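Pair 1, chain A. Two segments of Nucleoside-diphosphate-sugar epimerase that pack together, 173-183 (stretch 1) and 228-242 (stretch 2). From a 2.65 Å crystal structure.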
# COMPACT_ATOMS: atom_id res chain seq x y z
N GLY A 173 5.36 5.50 39.16
CA GLY A 173 6.52 5.91 39.95
C GLY A 173 7.84 5.97 39.19
O GLY A 173 8.91 6.05 39.79
N LEU A 174 7.78 5.92 37.86
CA LEU A 174 9.00 6.02 37.07
C LEU A 174 9.18 7.50 36.70
O LEU A 174 8.19 8.19 36.48
CB LEU A 174 8.90 5.10 35.83
CG LEU A 174 10.22 4.48 35.35
CD1 LEU A 174 10.93 3.69 36.46
CD2 LEU A 174 10.00 3.59 34.12
N PRO A 175 10.42 8.01 36.65
CA PRO A 175 10.58 9.44 36.40
C PRO A 175 10.57 9.82 34.92
O PRO A 175 11.57 10.29 34.39
CB PRO A 175 11.94 9.76 37.05
CG PRO A 175 12.69 8.50 37.01
CD PRO A 175 11.70 7.36 36.99
N VAL A 176 9.42 9.65 34.26
CA VAL A 176 9.34 9.82 32.81
C VAL A 176 8.76 11.17 32.49
O VAL A 176 7.71 11.52 33.00
CB VAL A 176 8.45 8.76 32.13
CG1 VAL A 176 8.06 9.22 30.73
CG2 VAL A 176 9.15 7.43 32.08
N VAL A 177 9.46 11.91 31.63
CA VAL A 177 8.95 13.15 31.07
C VAL A 177 8.73 12.88 29.58
O VAL A 177 9.48 12.11 28.97
CB VAL A 177 9.95 14.31 31.28
CG1 VAL A 177 9.45 15.60 30.60
CG2 VAL A 177 10.21 14.54 32.80
N ILE A 178 7.72 13.51 28.98
CA ILE A 178 7.47 13.33 27.55
C ILE A 178 7.69 14.62 26.75
O ILE A 178 7.04 15.64 27.01
CB ILE A 178 6.06 12.83 27.30
CG1 ILE A 178 5.82 11.56 28.11
CG2 ILE A 178 5.84 12.55 25.83
CD1 ILE A 178 4.37 11.16 28.11
N GLY A 179 8.60 14.55 25.78
CA GLY A 179 8.93 15.66 24.89
C GLY A 179 8.45 15.35 23.49
O GLY A 179 8.76 14.30 22.95
N ILE A 180 7.67 16.26 22.92
CA ILE A 180 6.92 16.04 21.69
C ILE A 180 7.30 17.15 20.74
O ILE A 180 6.72 18.22 20.79
CB ILE A 180 5.40 16.15 21.93
CG1 ILE A 180 4.92 15.18 23.01
CG2 ILE A 180 4.62 15.88 20.63
CD1 ILE A 180 3.42 15.30 23.30
N PRO A 181 8.29 16.91 19.86
CA PRO A 181 8.62 17.94 18.90
C PRO A 181 7.66 17.95 17.71
O PRO A 181 7.02 16.94 17.45
CB PRO A 181 10.01 17.52 18.44
CG PRO A 181 9.99 16.07 18.52
CD PRO A 181 9.17 15.74 19.72
N GLY A 182 7.58 19.07 17.02
CA GLY A 182 6.91 19.12 15.73
C GLY A 182 7.75 18.39 14.69
O GLY A 182 8.73 17.73 15.02
N MET A 183 7.35 18.51 13.42
CA MET A 183 8.13 17.95 12.33
C MET A 183 9.55 18.54 12.37
O MET A 183 9.73 19.74 12.19
CB MET A 183 7.44 18.28 11.00
CG MET A 183 7.90 17.45 9.82
SD MET A 183 7.50 18.22 8.23
CE MET A 183 8.30 17.08 7.10
N MET A 228 16.30 20.21 27.64
CA MET A 228 15.65 21.08 28.59
C MET A 228 14.46 20.41 29.26
O MET A 228 14.20 20.64 30.43
CB MET A 228 15.19 22.38 27.91
CG MET A 228 16.30 23.39 27.66
SD MET A 228 15.61 24.95 27.10
CE MET A 228 16.64 25.24 25.66
N ALA A 229 13.70 19.62 28.52
CA ALA A 229 12.60 18.86 29.11
C ALA A 229 13.17 17.89 30.12
O ALA A 229 12.62 17.75 31.19
CB ALA A 229 11.83 18.09 28.05
N LEU A 230 14.28 17.24 29.75
CA LEU A 230 14.89 16.19 30.56
C LEU A 230 15.31 16.77 31.89
O LEU A 230 14.99 16.20 32.93
CB LEU A 230 16.08 15.54 29.84
CG LEU A 230 16.91 14.46 30.56
CD1 LEU A 230 16.16 13.17 30.65
CD2 LEU A 230 18.21 14.22 29.84
N GLU A 231 15.99 17.92 31.86
CA GLU A 231 16.48 18.55 33.09
C GLU A 231 15.36 19.21 33.87
O GLU A 231 15.44 19.24 35.09
CB GLU A 231 17.57 19.57 32.80
CG GLU A 231 18.87 18.98 32.24
CD GLU A 231 20.05 19.94 32.32
OE1 GLU A 231 20.14 20.87 31.49
OE2 GLU A 231 20.91 19.76 33.21
N ARG A 232 14.34 19.74 33.19
CA ARG A 232 13.39 20.70 33.81
C ARG A 232 11.91 20.35 33.80
O ARG A 232 11.16 20.95 34.53
CB ARG A 232 13.52 22.08 33.18
CG ARG A 232 14.84 22.74 33.45
CD ARG A 232 14.97 24.08 32.73
NE ARG A 232 16.37 24.41 32.52
CZ ARG A 232 16.82 25.35 31.68
NH1 ARG A 232 15.98 26.08 30.95
NH2 ARG A 232 18.12 25.57 31.57
N GLY A 233 11.49 19.40 32.98
CA GLY A 233 10.07 19.05 32.94
C GLY A 233 9.52 18.45 34.22
O GLY A 233 10.26 17.84 35.00
N ARG A 234 8.23 18.63 34.45
CA ARG A 234 7.54 17.91 35.52
C ARG A 234 7.30 16.44 35.10
O ARG A 234 6.88 16.14 33.97
CB ARG A 234 6.23 18.59 35.91
CG ARG A 234 6.40 20.05 36.38
CD ARG A 234 5.19 20.59 37.17
NE ARG A 234 3.90 20.09 36.67
CZ ARG A 234 3.23 20.57 35.62
NH1 ARG A 234 2.07 20.02 35.28
NH2 ARG A 234 3.70 21.57 34.89
N ILE A 235 7.57 15.54 36.03
CA ILE A 235 7.48 14.11 35.83
C ILE A 235 6.06 13.81 35.40
O ILE A 235 5.12 14.27 36.02
CB ILE A 235 7.81 13.32 37.17
CG1 ILE A 235 9.13 13.81 37.83
CG2 ILE A 235 7.84 11.82 36.92
CD1 ILE A 235 9.06 15.28 38.65
N GLY A 236 5.91 13.08 34.31
CA GLY A 236 4.59 12.70 33.83
C GLY A 236 3.90 13.70 32.91
O GLY A 236 2.78 13.46 32.47
N GLU A 237 4.57 14.82 32.63
CA GLU A 237 4.00 15.85 31.75
C GLU A 237 4.52 15.76 30.31
O GLU A 237 5.63 15.27 30.06
CB GLU A 237 4.31 17.23 32.31
CG GLU A 237 3.71 17.53 33.69
CD GLU A 237 2.21 17.41 33.70
OE1 GLU A 237 1.66 16.74 34.61
OE2 GLU A 237 1.57 17.98 32.77
N ARG A 238 3.73 16.25 29.37
CA ARG A 238 4.16 16.41 27.97
C ARG A 238 4.65 17.83 27.75
O ARG A 238 4.20 18.77 28.41
CB ARG A 238 3.01 16.12 27.00
CG ARG A 238 2.21 14.88 27.36
CD ARG A 238 1.49 14.25 26.18
NE ARG A 238 0.18 14.85 25.97
CZ ARG A 238 -0.88 14.23 25.42
NH1 ARG A 238 -0.82 12.96 25.03
NH2 ARG A 238 -2.01 14.89 25.29
N TYR A 239 5.59 18.00 26.82
CA TYR A 239 6.03 19.32 26.42
C TYR A 239 6.21 19.37 24.92
O TYR A 239 7.10 18.72 24.36
CB TYR A 239 7.33 19.71 27.12
CG TYR A 239 7.17 19.85 28.59
CD1 TYR A 239 7.39 18.78 29.45
CD2 TYR A 239 6.77 21.06 29.14
CE1 TYR A 239 7.24 18.92 30.82
CE2 TYR A 239 6.61 21.20 30.50
CZ TYR A 239 6.85 20.13 31.34
OH TYR A 239 6.68 20.29 32.69
N LEU A 240 5.34 20.14 24.27
CA LEU A 240 5.44 20.41 22.85
C LEU A 240 6.62 21.38 22.56
O LEU A 240 6.74 22.46 23.14
CB LEU A 240 4.13 20.99 22.36
CG LEU A 240 2.95 20.03 22.24
CD1 LEU A 240 1.65 20.81 22.09
CD2 LEU A 240 3.18 19.07 21.04
N LEU A 241 7.50 20.92 21.66
CA LEU A 241 8.70 21.64 21.29
C LEU A 241 8.46 22.08 19.86
O LEU A 241 8.53 21.28 18.96
CB LEU A 241 9.92 20.73 21.45
CG LEU A 241 10.12 20.11 22.85
CD1 LEU A 241 11.27 19.13 22.88
CD2 LEU A 241 10.32 21.19 23.93
N THR A 242 8.14 23.36 19.67
CA THR A 242 7.55 23.86 18.44
C THR A 242 8.43 24.90 17.80
O THR A 242 9.25 25.51 18.47
CB THR A 242 6.20 24.53 18.70
OG1 THR A 242 6.39 25.68 19.53
CG2 THR A 242 5.27 23.59 19.42

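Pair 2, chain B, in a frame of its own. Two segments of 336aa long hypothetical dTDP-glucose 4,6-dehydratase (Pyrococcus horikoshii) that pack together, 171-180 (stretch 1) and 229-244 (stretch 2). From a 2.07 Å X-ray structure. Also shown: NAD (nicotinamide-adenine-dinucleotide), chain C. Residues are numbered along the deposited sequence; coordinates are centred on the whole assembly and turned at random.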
# COMPACT_ATOMS: atom_id res chain seq x y z
N LEU B 171 17.55 4.30 -3.28
CA LEU B 171 17.45 5.42 -2.36
C LEU B 171 17.93 5.03 -0.96
O LEU B 171 18.15 3.85 -0.68
CB LEU B 171 16.01 5.91 -2.29
CG LEU B 171 15.35 6.23 -3.64
CD1 LEU B 171 13.95 6.75 -3.40
CD2 LEU B 171 16.18 7.25 -4.39
N ASN B 172 18.12 6.02 -0.10
CA ASN B 172 18.54 5.81 1.28
C ASN B 172 17.30 6.19 2.08
O ASN B 172 17.22 7.30 2.60
CB ASN B 172 19.70 6.74 1.64
CG ASN B 172 20.29 6.42 3.00
OD1 ASN B 172 19.66 5.76 3.83
ND2 ASN B 172 21.51 6.91 3.25
N ALA B 173 16.35 5.26 2.18
CA ALA B 173 15.11 5.54 2.88
C ALA B 173 14.64 4.46 3.84
O ALA B 173 14.77 3.27 3.57
CB ALA B 173 14.02 5.81 1.85
N SER B 174 14.10 4.90 4.97
CA SER B 174 13.55 3.99 5.98
C SER B 174 12.13 4.45 6.28
O SER B 174 11.75 5.58 5.97
CB SER B 174 14.37 4.02 7.27
OG SER B 174 15.67 3.50 7.08
N ILE B 175 11.34 3.57 6.89
CA ILE B 175 9.96 3.86 7.25
C ILE B 175 9.80 3.63 8.75
O ILE B 175 10.36 2.69 9.30
CB ILE B 175 8.97 2.91 6.53
CG1 ILE B 175 9.01 3.15 5.01
CG2 ILE B 175 7.56 3.11 7.07
CD1 ILE B 175 8.25 2.08 4.23
N THR B 176 9.05 4.51 9.41
CA THR B 176 8.78 4.35 10.83
C THR B 176 7.27 4.19 11.03
O THR B 176 6.47 4.75 10.28
CB THR B 176 9.27 5.56 11.66
OG1 THR B 176 8.65 6.76 11.18
CG2 THR B 176 10.78 5.71 11.55
N ARG B 177 6.89 3.40 12.04
CA ARG B 177 5.49 3.19 12.37
C ARG B 177 5.38 3.26 13.89
O ARG B 177 5.97 2.45 14.61
CB ARG B 177 4.99 1.83 11.85
CG ARG B 177 4.79 1.77 10.34
CD ARG B 177 4.54 0.35 9.86
NE ARG B 177 4.33 0.26 8.41
CZ ARG B 177 4.45 -0.87 7.73
NH1 ARG B 177 4.78 -1.99 8.36
NH2 ARG B 177 4.24 -0.89 6.42
N CYS B 178 4.62 4.24 14.38
CA CYS B 178 4.48 4.43 15.81
C CYS B 178 3.04 4.37 16.29
O CYS B 178 2.09 4.52 15.52
CB CYS B 178 5.06 5.79 16.20
SG CYS B 178 4.09 7.15 15.52
N THR B 179 2.89 4.17 17.60
CA THR B 179 1.59 4.09 18.23
C THR B 179 1.08 5.50 18.52
O THR B 179 1.54 6.47 17.92
CB THR B 179 1.67 3.29 19.54
OG1 THR B 179 2.55 3.95 20.45
CG2 THR B 179 2.21 1.90 19.26
N ASN B 180 0.15 5.62 19.46
CA ASN B 180 -0.43 6.92 19.80
C ASN B 180 0.52 7.88 20.51
O ASN B 180 1.07 7.55 21.56
CB ASN B 180 -1.67 6.70 20.65
CG ASN B 180 -2.65 5.76 20.01
OD1 ASN B 180 -3.30 6.11 19.01
ND2 ASN B 180 -2.76 4.55 20.55
N LEU B 229 17.05 8.84 15.64
CA LEU B 229 17.89 7.65 15.61
C LEU B 229 17.79 6.95 14.26
O LEU B 229 18.80 6.55 13.68
CB LEU B 229 17.48 6.71 16.74
CG LEU B 229 18.54 5.78 17.31
CD1 LEU B 229 19.79 6.58 17.67
CD2 LEU B 229 17.98 5.09 18.56
N VAL B 230 16.56 6.78 13.77
CA VAL B 230 16.32 6.13 12.49
C VAL B 230 16.96 6.97 11.37
O VAL B 230 17.54 6.43 10.44
CB VAL B 230 14.80 5.97 12.21
CG1 VAL B 230 14.57 5.53 10.77
CG2 VAL B 230 14.20 4.94 13.16
N LEU B 231 16.84 8.29 11.48
CA LEU B 231 17.42 9.20 10.48
C LEU B 231 18.93 9.02 10.36
O LEU B 231 19.46 8.83 9.27
CB LEU B 231 17.12 10.65 10.86
CG LEU B 231 17.78 11.74 9.99
CD1 LEU B 231 17.15 11.76 8.61
CD2 LEU B 231 17.63 13.10 10.67
N LEU B 232 19.62 9.06 11.50
CA LEU B 232 21.08 8.94 11.52
C LEU B 232 21.65 7.53 11.47
O LEU B 232 22.76 7.34 10.99
CB LEU B 232 21.64 9.64 12.77
CG LEU B 232 21.31 11.12 13.02
CD1 LEU B 232 21.81 11.51 14.41
CD2 LEU B 232 21.94 11.99 11.95
N LYS B 233 20.91 6.53 11.95
CA LYS B 233 21.44 5.17 11.95
C LYS B 233 20.59 4.09 11.30
O LYS B 233 21.05 2.95 11.14
CB LYS B 233 21.75 4.76 13.39
CG LYS B 233 22.69 5.70 14.11
CD LYS B 233 22.75 5.33 15.58
CE LYS B 233 23.43 6.38 16.43
NZ LYS B 233 23.34 5.99 17.88
N GLY B 234 19.36 4.42 10.92
CA GLY B 234 18.49 3.44 10.29
C GLY B 234 18.98 2.97 8.93
O GLY B 234 19.54 3.75 8.16
N GLU B 235 18.76 1.69 8.64
CA GLU B 235 19.20 1.12 7.37
C GLU B 235 18.14 1.31 6.29
O GLU B 235 16.95 1.24 6.56
CB GLU B 235 19.49 -0.37 7.56
CG GLU B 235 20.30 -0.65 8.82
CD GLU B 235 20.59 -2.12 9.03
OE1 GLU B 235 19.65 -2.94 8.92
OE2 GLU B 235 21.76 -2.46 9.32
N SER B 236 18.60 1.55 5.07
CA SER B 236 17.69 1.77 3.95
C SER B 236 16.89 0.50 3.66
O SER B 236 17.36 -0.60 3.91
CB SER B 236 18.49 2.17 2.70
OG SER B 236 17.62 2.53 1.64
N ARG B 237 15.67 0.68 3.14
CA ARG B 237 14.79 -0.44 2.81
C ARG B 237 14.19 -1.12 4.04
O ARG B 237 13.50 -2.13 3.92
CB ARG B 237 15.56 -1.49 1.99
CG ARG B 237 16.30 -0.90 0.80
CD ARG B 237 17.07 -1.94 -0.01
NE ARG B 237 17.66 -1.31 -1.19
CZ ARG B 237 18.15 -1.96 -2.24
NH1 ARG B 237 18.12 -3.29 -2.27
NH2 ARG B 237 18.65 -1.29 -3.27
N GLU B 238 14.44 -0.56 5.22
CA GLU B 238 13.92 -1.15 6.46
C GLU B 238 12.79 -0.37 7.13
O GLU B 238 12.78 0.86 7.13
CB GLU B 238 15.04 -1.32 7.49
CG GLU B 238 16.17 -2.26 7.11
CD GLU B 238 15.72 -3.70 6.94
OE1 GLU B 238 14.63 -4.04 7.44
OE2 GLU B 238 16.46 -4.49 6.32
N ILE B 239 11.84 -1.10 7.71
CA ILE B 239 10.74 -0.50 8.43
C ILE B 239 11.04 -0.66 9.92
O ILE B 239 11.57 -1.70 10.35
CB ILE B 239 9.39 -1.20 8.10
CG1 ILE B 239 9.09 -1.07 6.61
CG2 ILE B 239 8.27 -0.57 8.93
CD1 ILE B 239 7.76 -1.68 6.21
N TYR B 240 10.73 0.38 10.69
CA TYR B 240 10.98 0.36 12.13
C TYR B 240 9.73 0.69 12.94
O TYR B 240 9.24 1.82 12.89
CB TYR B 240 12.09 1.36 12.49
CG TYR B 240 13.47 1.01 11.96
CD1 TYR B 240 14.29 0.10 12.63
CD2 TYR B 240 13.95 1.60 10.79
CE1 TYR B 240 15.56 -0.22 12.14
CE2 TYR B 240 15.21 1.29 10.30
CZ TYR B 240 16.01 0.38 10.98
OH TYR B 240 17.26 0.10 10.49
N ASN B 241 9.22 -0.29 13.68
CA ASN B 241 8.05 -0.06 14.53
C ASN B 241 8.56 0.71 15.73
O ASN B 241 9.68 0.48 16.19
CB ASN B 241 7.45 -1.38 15.05
CG ASN B 241 6.55 -2.08 14.05
OD1 ASN B 241 6.05 -1.49 13.09
ND2 ASN B 241 6.32 -3.37 14.30
N ILE B 242 7.73 1.60 16.27
CA ILE B 242 8.11 2.39 17.44
C ILE B 242 6.94 2.35 18.42
O ILE B 242 5.85 2.84 18.12
CB ILE B 242 8.39 3.86 17.08
CG1 ILE B 242 9.45 3.94 15.98
CG2 ILE B 242 8.85 4.62 18.31
CD1 ILE B 242 9.69 5.35 15.43
N SER B 243 7.17 1.75 19.59
CA SER B 243 6.16 1.62 20.63
C SER B 243 6.79 1.61 22.01
O SER B 243 7.92 1.13 22.20
CB SER B 243 5.34 0.33 20.42
OG SER B 243 6.17 -0.82 20.54
N ALA B 244 6.06 2.13 22.98
CA ALA B 244 6.56 2.21 24.34
C ALA B 244 6.24 1.01 25.21
O ALA B 244 6.83 0.83 26.27
CB ALA B 244 6.04 3.48 25.00
PA NAD C . -1.32 16.63 12.42
O1A NAD C . -2.66 16.46 11.83
O2A NAD C . -1.18 17.33 13.73
O5B NAD C . -0.44 17.45 11.36
C5B NAD C . -0.27 17.05 9.99
C4B NAD C . 0.52 18.20 9.36
O4B NAD C . 0.82 17.91 7.98
C3B NAD C . -0.30 19.52 9.37
O3B NAD C . 0.52 20.61 9.81
C2B NAD C . -0.81 19.63 7.92
O2B NAD C . -1.10 20.94 7.45
C1B NAD C . 0.31 18.94 7.14
N9A NAD C . -0.12 18.35 5.86
C8A NAD C . -1.12 17.47 5.64
N7A NAD C . -1.18 17.19 4.34
C5A NAD C . -0.22 17.87 3.71
C6A NAD C . 0.21 17.99 2.36
N6A NAD C . -0.36 17.34 1.36
N1A NAD C . 1.30 18.85 2.11
C2A NAD C . 1.91 19.56 3.16
N3A NAD C . 1.51 19.44 4.43
C4A NAD C . 0.46 18.62 4.69
O3 NAD C . -0.83 15.15 12.69
PN NAD C . 0.44 14.46 13.35
O1N NAD C . -0.18 13.67 14.45
O2N NAD C . 1.45 15.44 13.78
O5D NAD C . 0.93 13.38 12.25
C5D NAD C . 2.25 13.34 11.70
C4D NAD C . 2.48 11.96 11.05
O4D NAD C . 2.60 10.93 12.05
C3D NAD C . 1.35 11.55 10.09
O3D NAD C . 1.94 10.98 8.90
C2D NAD C . 0.55 10.50 10.91
O2D NAD C . -0.07 9.56 10.03
C1D NAD C . 1.64 9.90 11.78
N1N NAD C . 1.17 9.34 13.07
C2N NAD C . 0.65 10.16 14.12
C3N NAD C . 0.24 9.55 15.32
C7N NAD C . -0.33 10.38 16.50
O7N NAD C . -0.51 9.81 17.59
N7N NAD C . -0.59 11.67 16.33
C4N NAD C . 0.34 8.14 15.48
C5N NAD C . 0.85 7.35 14.43
C6N NAD C . 1.27 7.94 13.22
O HOH W 1 18.58 1.29 -1.69
O HOH W 2 21.23 4.51 5.89

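The sharpest difference between the two pairs lies where the first strand meets the turn of the second stretch: pair 1 fills this corner with hydrocarbon, pair 2 with hydroxyls. In pair 1, A:Val177 CG2 rests 3.9 Å from A:Arg234 O without bonding to it, and A:Ile235 CG2 lies 3.7 Å from A:Leu174 O. In pair 2 the matching residues are serines. B:Ser174 OG donates a hydrogen bond to B:Glu235 O (2.6 Å), while B:Ser236 OG donates to B:Leu171 O (2.7 Å) and accepts from B:Ala173 N (3.1 Å), tying the turn to the start of the first stretch through side chains as well as backbone.

Around this corner the frame is the same. Fourteen central residues superpose with an RMSD of 0.5 Å, and in each pair two parallel strands run side by side, their directions 24° apart in pair 1 and 20° in pair 2. A helix leads through a matched glycine, A:Gly233 or B:Gly234, into a type II turn and then the second strand. The ladder is the same in both: A:Gly236 N donates to A:Val176 O (2.7 Å) as B:Arg237 N does to B:Ala173 O (2.8 Å), and A:Ile178 N to A:Glu237 O (2.9 Å) as B:Ile175 N to B:Glu238 O (3.1 Å). The matched tyrosines brace the turn in the same way, A:Tyr239 OH accepting from A:Arg234 N and B:Tyr240 OH from B:Glu235 N, both at 2.9 Å.

On the sheet face of A:Ile178 and B:Ile175, an arginine and an isoleucine exchange strands. A:Ile180 CD1 packs 3.6 Å from A:Arg238 CD; at the matching positions B:Ile239 CD1 lies over one face of the B:Arg177 guanidinium, 3.6 Å from B:Arg177 NH2. Aliphatic and cationic groups thus meet in both, with the long polar chain coming from opposite strands.

The other face shows a trade in bulk. A:Gly179 offers no side chain between A:Ala229 and A:Leu241, whereas B:Thr176 fills the equivalent place, its CG2 3.9 Å from B:Val230 CG2 and its CB 3.8 Å from B:Ile242 CD1. In both pairs the preceding residue also reaches the helix: A:Val177 CG1 lies 4.3 Å from A:Ala229 CB and meets the edge of the A:Tyr239 ring, 4.0 Å from A:Tyr239 CD1; B:Ser174 CB lies 3.8 Å from B:Val230 CG1, and B:Ser174 OG sits at the ring edge, 3.9 Å from B:Tyr240 CE2.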